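Local coordinates for protein Phosphoglucosamine/phosphogalactosamine mutase (Sulfolobus tokodaii, PDB 2F7L) that interconverts glucosamine 6-phosphate and glucosamine 1-phosphate, and likewise the galactosamine phosphates, on the way to UDP-N-acetylglucosamine and UDP-N-acetylgalactosamine, at residues 21-26 with 54-59; 67-72 with 86-91; 115-120 with 316-321. One frame throughout, in Å; residues are numbered along the deposited sequence.

Contact 1: residues 21-26 with 54-59; sequences ELVLKL and VKIVEG
Ile56 turns its CG2 methyl onto the backbone of Leu24. CG2 lies 3.5 Å from Leu24 N and 3.6 Å from Leu24 CA, so it rests on the shaft of helix 21-26 and not on the end of a side chain. Its first torsion sets this up. CG1 stands beside the backbone N at chi1 -59°, which places the CG2 branch anti to that N and directs it across to the other helix. Leu24 adds its own root, with CB 3.7 Å from Ile56 CG2. Its outer branch reaches less closely, and Leu24 CD1 comes to 4.1 Å from Ile56 O.

Val23 meets Ile56 at about a right angle. Its CG1 methyl is 4.0 Å from Ile56 CG2, beside the same branch that covers Leu24. The same CG1 also touches Val57 CG2 at 3.5 Å, in an oblique approach of two methyls. Val23 CG1 therefore sits against Ile56 and Val57, consecutive residues of the facing helix.

The two segments belong to helices 20-34 and 50-63 of the first alpha/beta/alpha domain of the phosphohexose mutase family. Strand 39-44 lies between them in the chain. The helices run roughly the same way, at 34° with a negative sense of crossing, and their local axes approach to 8.3 Å.

The contact has a deep side and a surface side. Val23 and Val57 are buried, and both lean on Ile106 of strand 103-109, so they join the helix pair to the sheet. Leu24 is at the exposed margin, with Ile56 between the two levels. On another flank of helix 20-34, Leu22 and Lys25 pack on Phe128 of helix 118-130, and Lys25 NZ forms a salt bridge with Glu131.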
loop_
_atom_site.group_PDB
_atom_site.type_symbol
_atom_site.label_atom_id
_atom_site.label_comp_id
_atom_site.label_asym_id
_atom_site.label_seq_id
_atom_site.Cartn_x
_atom_site.Cartn_y
_atom_site.Cartn_z
ATOM N N GLU A 21 -3.514 -23.636 13.310
ATOM C CA GLU A 21 -4.729 -24.377 12.920
ATOM C C GLU A 21 -5.612 -23.635 11.920
ATOM O O GLU A 21 -6.161 -24.245 10.987
ATOM C CB GLU A 21 -5.584 -24.714 14.136
ATOM C CG GLU A 21 -4.861 -25.431 15.227
ATOM C CD GLU A 21 -3.934 -24.506 15.999
ATOM O OE1 GLU A 21 -4.370 -23.389 16.383
ATOM O OE2 GLU A 21 -2.771 -24.905 16.238
ATOM N N LEU A 22 -5.758 -22.328 12.135
ATOM C CA LEU A 22 -6.561 -21.510 11.260
ATOM C C LEU A 22 -5.896 -21.421 9.897
ATOM O O LEU A 22 -6.536 -21.670 8.869
ATOM C CB LEU A 22 -6.730 -20.111 11.860
ATOM C CG LEU A 22 -7.467 -19.013 11.065
ATOM C CD1 LEU A 22 -8.755 -19.495 10.464
ATOM C CD2 LEU A 22 -7.784 -17.903 12.014
ATOM N N VAL A 23 -4.611 -21.077 9.892
ATOM C CA VAL A 23 -3.868 -20.957 8.654
ATOM C C VAL A 23 -3.873 -22.302 7.934
ATOM O O VAL A 23 -3.919 -22.374 6.712
ATOM C CB VAL A 23 -2.417 -20.496 8.931
ATOM C CG1 VAL A 23 -1.569 -20.575 7.640
ATOM C CG2 VAL A 23 -2.428 -19.070 9.494
ATOM N N LEU A 24 -3.834 -23.387 8.679
ATOM C CA LEU A 24 -3.860 -24.666 8.006
ATOM C C LEU A 24 -5.170 -24.821 7.207
ATOM O O LEU A 24 -5.150 -25.281 6.052
ATOM C CB LEU A 24 -3.707 -25.823 9.003
ATOM C CG LEU A 24 -3.900 -27.206 8.360
ATOM C CD1 LEU A 24 -2.885 -27.406 7.239
ATOM C CD2 LEU A 24 -3.781 -28.283 9.408
ATOM N N LYS A 25 -6.295 -24.436 7.810
ATOM C CA LYS A 25 -7.591 -24.552 7.139
ATOM C C LYS A 25 -7.711 -23.570 5.975
ATOM O O LYS A 25 -8.172 -23.931 4.873
ATOM C CB LYS A 25 -8.720 -24.316 8.145
ATOM C CG LYS A 25 -10.081 -24.884 7.754
ATOM C CD LYS A 25 -10.877 -25.125 9.015
ATOM C CE LYS A 25 -12.273 -24.554 8.913
ATOM N NZ LYS A 25 -13.110 -24.854 10.110
ATOM N N LEU A 26 -7.289 -22.335 6.238
ATOM C CA LEU A 26 -7.313 -21.274 5.249
ATOM C C LEU A 26 -6.495 -21.679 4.008
ATOM O O LEU A 26 -6.792 -21.243 2.903
ATOM C CB LEU A 26 -6.757 -19.997 5.886
ATOM C CG LEU A 26 -7.038 -18.612 5.283
ATOM C CD1 LEU A 26 -5.772 -18.058 4.690
ATOM C CD2 LEU A 26 -8.145 -18.683 4.232
ATOM N N VAL A 54 4.866 -20.347 7.131
ATOM C CA VAL A 54 5.152 -20.799 5.776
ATOM C C VAL A 54 5.097 -22.320 5.737
ATOM O O VAL A 54 4.651 -22.905 4.755
ATOM C CB VAL A 54 6.539 -20.318 5.295
ATOM C CG1 VAL A 54 7.030 -21.186 4.099
ATOM C CG2 VAL A 54 6.444 -18.840 4.895
ATOM N N LYS A 55 5.553 -22.971 6.799
ATOM C CA LYS A 55 5.502 -24.418 6.818
ATOM C C LYS A 55 4.034 -24.900 6.845
ATOM O O LYS A 55 3.674 -25.878 6.187
ATOM C CB LYS A 55 6.259 -24.944 8.037
ATOM C CG LYS A 55 7.715 -24.509 8.100
ATOM C CD LYS A 55 8.630 -25.401 7.283
ATOM C CE LYS A 55 9.529 -24.548 6.375
ATOM N NZ LYS A 55 10.012 -23.279 7.042
ATOM N N ILE A 56 3.191 -24.206 7.598
ATOM C CA ILE A 56 1.793 -24.595 7.693
ATOM C C ILE A 56 1.097 -24.434 6.339
ATOM O O ILE A 56 0.375 -25.332 5.900
ATOM C CB ILE A 56 1.027 -23.757 8.779
ATOM C CG1 ILE A 56 1.678 -23.930 10.167
ATOM C CG2 ILE A 56 -0.436 -24.195 8.830
ATOM C CD1 ILE A 56 1.588 -25.344 10.757
ATOM N N VAL A 57 1.326 -23.297 5.686
ATOM C CA VAL A 57 0.734 -23.019 4.391
ATOM C C VAL A 57 1.145 -24.079 3.364
ATOM O O VAL A 57 0.289 -24.644 2.668
ATOM C CB VAL A 57 1.133 -21.570 3.880
ATOM C CG1 VAL A 57 0.846 -21.426 2.367
ATOM C CG2 VAL A 57 0.356 -20.489 4.668
ATOM N N GLU A 58 2.449 -24.341 3.272
ATOM C CA GLU A 58 2.987 -25.333 2.340
ATOM C C GLU A 58 2.395 -26.710 2.605
ATOM O O GLU A 58 2.003 -27.436 1.662
ATOM C CB GLU A 58 4.507 -25.371 2.442
ATOM C CG GLU A 58 5.109 -24.098 1.905
ATOM C CD GLU A 58 6.613 -23.977 2.078
ATOM O OE1 GLU A 58 7.128 -22.965 1.561
ATOM O OE2 GLU A 58 7.265 -24.849 2.713
ATOM N N GLY A 59 2.329 -27.069 3.882
ATOM C CA GLY A 59 1.734 -28.338 4.244
ATOM C C GLY A 59 0.276 -28.321 3.804
ATOM O O GLY A 59 -0.214 -29.289 3.235
#

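Contact 2: residues 67-72 with 86-91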
loop_
_atom_site.group_PDB
_atom_site.type_symbol
_atom_site.label_atom_id
_atom_site.label_comp_id
_atom_site.label_asym_id
_atom_site.label_seq_id
_atom_site.Cartn_x
_atom_site.Cartn_y
_atom_site.Cartn_z
ATOM N N GLU A 67 1.015 -27.473 -6.528
ATOM C CA GLU A 67 2.449 -27.652 -6.762
ATOM C C GLU A 67 3.053 -26.417 -6.102
ATOM O O GLU A 67 2.990 -25.328 -6.665
ATOM C CB GLU A 67 2.771 -27.665 -8.269
ATOM C CG GLU A 67 4.111 -28.369 -8.594
ATOM C CD GLU A 67 4.818 -27.849 -9.858
ATOM O OE1 GLU A 67 6.020 -28.152 -10.029
ATOM O OE2 GLU A 67 4.187 -27.147 -10.683
ATOM N N VAL A 68 3.629 -26.584 -4.918
ATOM C CA VAL A 68 4.173 -25.465 -4.153
ATOM C C VAL A 68 5.593 -24.940 -4.404
ATOM O O VAL A 68 6.538 -25.706 -4.499
ATOM C CB VAL A 68 4.085 -25.783 -2.648
ATOM C CG1 VAL A 68 4.560 -24.594 -1.839
ATOM C CG2 VAL A 68 2.668 -26.160 -2.275
ATOM N N TYR A 69 5.733 -23.619 -4.469
ATOM C CA TYR A 69 7.038 -22.971 -4.629
ATOM C C TYR A 69 7.331 -21.979 -3.496
ATOM O O TYR A 69 6.500 -21.146 -3.132
ATOM C CB TYR A 69 7.131 -22.217 -5.942
ATOM C CG TYR A 69 7.224 -23.113 -7.130
ATOM C CD1 TYR A 69 6.107 -23.820 -7.568
ATOM C CD2 TYR A 69 8.431 -23.274 -7.812
ATOM C CE1 TYR A 69 6.182 -24.659 -8.648
ATOM C CE2 TYR A 69 8.518 -24.117 -8.901
ATOM C CZ TYR A 69 7.387 -24.807 -9.317
ATOM O OH TYR A 69 7.427 -25.630 -10.419
ATOM N N ASP A 70 8.547 -22.059 -2.980
ATOM C CA ASP A 70 9.012 -21.213 -1.891
ATOM C C ASP A 70 9.913 -20.064 -2.387
ATOM O O ASP A 70 11.012 -20.292 -2.901
ATOM C CB ASP A 70 9.805 -22.073 -0.919
ATOM C CG ASP A 70 9.812 -21.513 0.481
ATOM O OD1 ASP A 70 10.178 -20.330 0.668
ATOM O OD2 ASP A 70 9.458 -22.280 1.402
ATOM N N GLY A 71 9.457 -18.832 -2.202
ATOM C CA GLY A 71 10.235 -17.691 -2.628
ATOM C C GLY A 71 10.904 -16.959 -1.484
ATOM O O GLY A 71 11.428 -15.876 -1.688
ATOM N N GLY A 72 10.910 -17.536 -0.288
ATOM C CA GLY A 72 11.534 -16.873 0.852
ATOM C C GLY A 72 10.989 -15.498 1.231
ATOM O O GLY A 72 9.827 -15.174 0.965
ATOM N N LEU A 86 6.466 -14.430 -13.704
ATOM C CA LEU A 86 7.213 -15.673 -13.703
ATOM C C LEU A 86 6.406 -16.911 -14.057
ATOM O O LEU A 86 6.939 -18.014 -14.066
ATOM C CB LEU A 86 7.919 -15.830 -12.356
ATOM C CG LEU A 86 9.452 -15.747 -12.390
ATOM C CD1 LEU A 86 9.922 -14.847 -13.474
ATOM C CD2 LEU A 86 9.968 -15.272 -11.058
ATOM N N GLY A 87 5.125 -16.717 -14.360
ATOM C CA GLY A 87 4.258 -17.825 -14.747
ATOM C C GLY A 87 3.358 -18.473 -13.706
ATOM O O GLY A 87 2.601 -19.369 -14.024
ATOM N N TYR A 88 3.409 -18.036 -12.458
ATOM C CA TYR A 88 2.585 -18.667 -11.433
ATOM C C TYR A 88 1.083 -18.525 -11.602
ATOM O O TYR A 88 0.597 -17.622 -12.268
ATOM C CB TYR A 88 3.011 -18.156 -10.065
ATOM C CG TYR A 88 4.390 -18.647 -9.700
ATOM C CD1 TYR A 88 4.591 -19.954 -9.243
ATOM C CD2 TYR A 88 5.503 -17.813 -9.836
ATOM C CE1 TYR A 88 5.851 -20.416 -8.933
ATOM C CE2 TYR A 88 6.776 -18.262 -9.528
ATOM C CZ TYR A 88 6.943 -19.568 -9.081
ATOM O OH TYR A 88 8.208 -20.023 -8.831
ATOM N N ASP A 89 0.347 -19.435 -10.985
ATOM C CA ASP A 89 -1.101 -19.415 -11.051
ATOM C C ASP A 89 -1.673 -18.508 -9.961
ATOM O O ASP A 89 -2.883 -18.267 -9.915
ATOM C CB ASP A 89 -1.625 -20.833 -10.887
ATOM C CG ASP A 89 -1.473 -21.640 -12.142
ATOM O OD1 ASP A 89 -2.108 -21.250 -13.143
ATOM O OD2 ASP A 89 -0.732 -22.650 -12.143
ATOM N N GLY A 90 -0.780 -18.029 -9.095
ATOM C CA GLY A 90 -1.127 -17.158 -7.988
ATOM C C GLY A 90 -0.104 -17.355 -6.872
ATOM O O GLY A 90 0.877 -18.090 -7.022
ATOM N N GLY A 91 -0.317 -16.702 -5.741
ATOM C CA GLY A 91 0.601 -16.875 -4.642
ATOM C C GLY A 91 -0.023 -16.463 -3.329
ATOM O O GLY A 91 -1.101 -15.870 -3.295
#
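Tyr69 and Tyr88 form a T-shaped (edge-to-face) pair within a beta-alpha-beta crossover. Strand 67-73, helix 76-86 and strand 90-94 make up the unit, and strand 39-44 lies between the two parallel strands in the sheet of the first domain. The tight part is this one pair of rings. The Tyr88 edge comes over the Tyr69 face near the CB end, with Tyr88 CE1 3.5 Å from Tyr69 CG. The ring planes stand at 72° and the centroids are 5.2 Å apart. Tyr88 OH lies beside the same end of the ring, 3.4 Å from Tyr69 CD2. Its polar partner is elsewhere, as it hydrogen-bonds to Glu148.

Around the rings the two segments are well separated. The nearest CA atoms, those of Tyr69 and Gly91, are 8.9 Å apart. Tyr88 is buried and also packs on Leu41 of strand 39-44, whereas Tyr69 remains partly exposed. Replacing Tyr69 with an alanine would probably open a gap against the Tyr88 edge and leave that ring without the face it meets.

Glu67 OE2 lies in the plane of the Tyr69 ring, at its edge. Glu67 forms salt bridges with Lys39 and Lys146. Further along the strand, Asp70 turns away to close an Asx turn, its OD1 accepting from Gly72 N at 3.0 Å.

Contact 3: residues 115-120 with 316-321; sequences EIRREK and VADENA
Arg117 NH2 and Asp318 OD1, 3.1 Å apart, make the salt bridge that joins these two segments. The hydrogen bond within it is weak, because the N-H...O angle is only 125°. The other carboxylate oxygen stays near, with Asp318 OD2 3.6 Å from Arg117 NH2. The carboxylate meets the edge of the guanidinium group, near its plane, and not its face. The two flat groups are turned 48° from each other, which does not suit a paired, two-bond bridge.

The two side chains reach toward each other from their own segments. Arg117 leaves its backbone with CG beside the N, at chi1 -76°, and then runs extended from CG to NE. This length lets it reach across, since the CA atoms of Arg117 and Asp318 are 12.3 Å apart. Both residues lie at the surface. Solvent there would probably weaken the pull between the charges.

Each residue stands at a helix end. Arg117 is the N-cap residue of helix 118-130. Asp318 is the last residue of helix 309-318, which closes in a Schellman motif with Asn320 as the C-prime residue at positive phi. Val316 O takes two backbone donors there, Ala321 N and Glu319 N, one on each face of the carbonyl plane. Asn320 N reaches Ala317 O at 2.7 Å.

The contact joins the first and third alpha/beta/alpha domains across their boundary. It has company. Arg118 forms a salt bridge with Asp311, and the carbonyl of Glu115 accepts from His314, both on helix 309-318. A backbone hydrogen bond between Ile116 and Val108 ties the first segment back to strand 103-109. Val316, in the last turn of the helix, and Ala321, just beyond it, both pack on Val282 of strand 280-284.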
loop_
_atom_site.group_PDB
_atom_site.type_symbol
_atom_site.label_atom_id
_atom_site.label_comp_id
_atom_site.label_asym_id
_atom_site.label_seq_id
_atom_site.Cartn_x
_atom_site.Cartn_y
_atom_site.Cartn_z
ATOM N N GLU A 115 -3.876 -8.775 -5.623
ATOM C CA GLU A 115 -4.562 -9.592 -4.627
ATOM C C GLU A 115 -5.917 -9.990 -5.225
ATOM O O GLU A 115 -6.469 -9.292 -6.081
ATOM C CB GLU A 115 -4.770 -8.782 -3.361
ATOM C CG GLU A 115 -4.300 -7.361 -3.531
ATOM C CD GLU A 115 -2.938 -7.110 -2.912
ATOM O OE1 GLU A 115 -2.329 -6.060 -3.238
ATOM O OE2 GLU A 115 -2.497 -7.949 -2.087
ATOM N N ILE A 116 -6.454 -11.117 -4.777
ATOM C CA ILE A 116 -7.727 -11.599 -5.299
ATOM C C ILE A 116 -8.864 -10.613 -5.079
ATOM O O ILE A 116 -8.890 -9.901 -4.076
ATOM C CB ILE A 116 -8.109 -12.983 -4.675
ATOM C CG1 ILE A 116 -8.062 -12.898 -3.144
ATOM C CG2 ILE A 116 -7.154 -14.071 -5.189
ATOM C CD1 ILE A 116 -8.591 -14.114 -2.413
ATOM N N ARG A 117 -9.780 -10.568 -6.043
ATOM C CA ARG A 117 -10.948 -9.707 -5.972
ATOM C C ARG A 117 -11.808 -10.183 -4.808
ATOM O O ARG A 117 -11.650 -11.310 -4.341
ATOM C CB ARG A 117 -11.741 -9.797 -7.269
ATOM C CG ARG A 117 -11.132 -9.028 -8.426
ATOM C CD ARG A 117 -11.698 -9.489 -9.760
ATOM N NE ARG A 117 -11.195 -8.676 -10.861
ATOM C CZ ARG A 117 -11.475 -7.381 -11.016
ATOM N NH1 ARG A 117 -12.252 -6.766 -10.132
ATOM N NH2 ARG A 117 -10.994 -6.702 -12.056
ATOM N N ARG A 118 -12.729 -9.338 -4.348
ATOM C CA ARG A 118 -13.576 -9.696 -3.205
ATOM C C ARG A 118 -14.504 -10.888 -3.432
ATOM O O ARG A 118 -14.686 -11.728 -2.550
ATOM C CB ARG A 118 -14.361 -8.475 -2.740
ATOM C CG ARG A 118 -13.462 -7.262 -2.476
ATOM C CD ARG A 118 -12.130 -7.640 -1.767
ATOM N NE ARG A 118 -11.332 -6.461 -1.382
ATOM C CZ ARG A 118 -10.737 -5.629 -2.242
ATOM N NH1 ARG A 118 -10.838 -5.843 -3.554
ATOM N NH2 ARG A 118 -10.062 -4.567 -1.796
ATOM N N GLU A 119 -15.077 -10.976 -4.621
ATOM C CA GLU A 119 -15.943 -12.099 -4.933
ATOM C C GLU A 119 -15.160 -13.408 -4.714
ATOM O O GLU A 119 -15.721 -14.451 -4.383
ATOM C CB GLU A 119 -16.413 -11.968 -6.373
ATOM C CG GLU A 119 -16.883 -10.536 -6.760
ATOM C CD GLU A 119 -15.726 -9.545 -7.045
ATOM O OE1 GLU A 119 -14.634 -10.025 -7.433
ATOM O OE2 GLU A 119 -15.917 -8.297 -6.913
ATOM N N LYS A 120 -13.849 -13.339 -4.882
ATOM C CA LYS A 120 -13.002 -14.505 -4.691
ATOM C C LYS A 120 -12.726 -14.751 -3.208
ATOM O O LYS A 120 -12.563 -15.903 -2.794
ATOM C CB LYS A 120 -11.688 -14.347 -5.474
ATOM C CG LYS A 120 -11.923 -14.227 -6.966
ATOM C CD LYS A 120 -10.684 -14.476 -7.779
ATOM C CE LYS A 120 -11.014 -14.577 -9.275
ATOM N NZ LYS A 120 -9.849 -15.049 -10.112
ATOM N N VAL A 316 -7.275 0.868 -11.445
ATOM C CA VAL A 316 -6.276 1.395 -12.361
ATOM C C VAL A 316 -6.233 0.474 -13.587
ATOM O O VAL A 316 -6.357 0.943 -14.725
ATOM C CB VAL A 316 -4.870 1.482 -11.728
ATOM C CG1 VAL A 316 -3.883 2.039 -12.744
ATOM C CG2 VAL A 316 -4.906 2.378 -10.528
ATOM N N ALA A 317 -6.069 -0.828 -13.361
ATOM C CA ALA A 317 -6.050 -1.768 -14.482
ATOM C C ALA A 317 -7.352 -1.617 -15.295
ATOM O O ALA A 317 -7.314 -1.214 -16.457
ATOM C CB ALA A 317 -5.895 -3.211 -13.976
ATOM N N ASP A 318 -8.489 -1.922 -14.669
ATOM C CA ASP A 318 -9.809 -1.828 -15.293
ATOM C C ASP A 318 -10.107 -0.564 -16.117
ATOM O O ASP A 318 -10.972 -0.589 -17.002
ATOM C CB ASP A 318 -10.889 -1.972 -14.227
ATOM C CG ASP A 318 -11.161 -3.417 -13.868
ATOM O OD1 ASP A 318 -10.197 -4.213 -13.802
ATOM O OD2 ASP A 318 -12.343 -3.764 -13.640
ATOM N N GLU A 319 -9.422 0.541 -15.836
ATOM C CA GLU A 319 -9.684 1.749 -16.599
ATOM C C GLU A 319 -8.422 2.254 -17.284
ATOM O O GLU A 319 -8.282 3.441 -17.622
ATOM C CB GLU A 319 -10.355 2.829 -15.709
ATOM C CG GLU A 319 -9.468 3.709 -14.835
ATOM C CD GLU A 319 -10.285 4.797 -14.102
ATOM O OE1 GLU A 319 -11.153 4.455 -13.262
ATOM O OE2 GLU A 319 -10.066 5.999 -14.369
ATOM N N ASN A 320 -7.502 1.323 -17.492
ATOM C CA ASN A 320 -6.258 1.620 -18.176
ATOM C C ASN A 320 -5.760 3.006 -17.814
ATOM O O ASN A 320 -5.442 3.806 -18.684
ATOM C CB ASN A 320 -6.504 1.529 -19.673
ATOM C CG ASN A 320 -5.240 1.631 -20.473
ATOM O OD1 ASN A 320 -4.370 0.753 -20.399
ATOM N ND2 ASN A 320 -5.119 2.710 -21.256
ATOM N N ALA A 321 -5.697 3.279 -16.517
ATOM C CA ALA A 321 -5.263 4.580 -16.025
ATOM C C ALA A 321 -3.757 4.813 -16.138
ATOM O O ALA A 321 -2.986 3.896 -16.423
ATOM C CB ALA A 321 -5.708 4.749 -14.582
#

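From the N terminus the three contacts follow in series, and none nests in or crosses another. Contact 1 closes a loop of 27 residues, which holds strand 39-44, and pairs two helices of the first domain. Contact 2 opens soon after, since helix 50-63 leads straight into strand 67-73, and closes a short loop of 13 residues, mostly helix. The two touch where Glu58 CG packs on Val68 CG1 at 3.8 Å. Contact 3 spans 195 residues and ties the first domain to the third. It touches neither of the others, and its nearest atoms are about 8 Å from contact 1 and about 7 Å from contact 2.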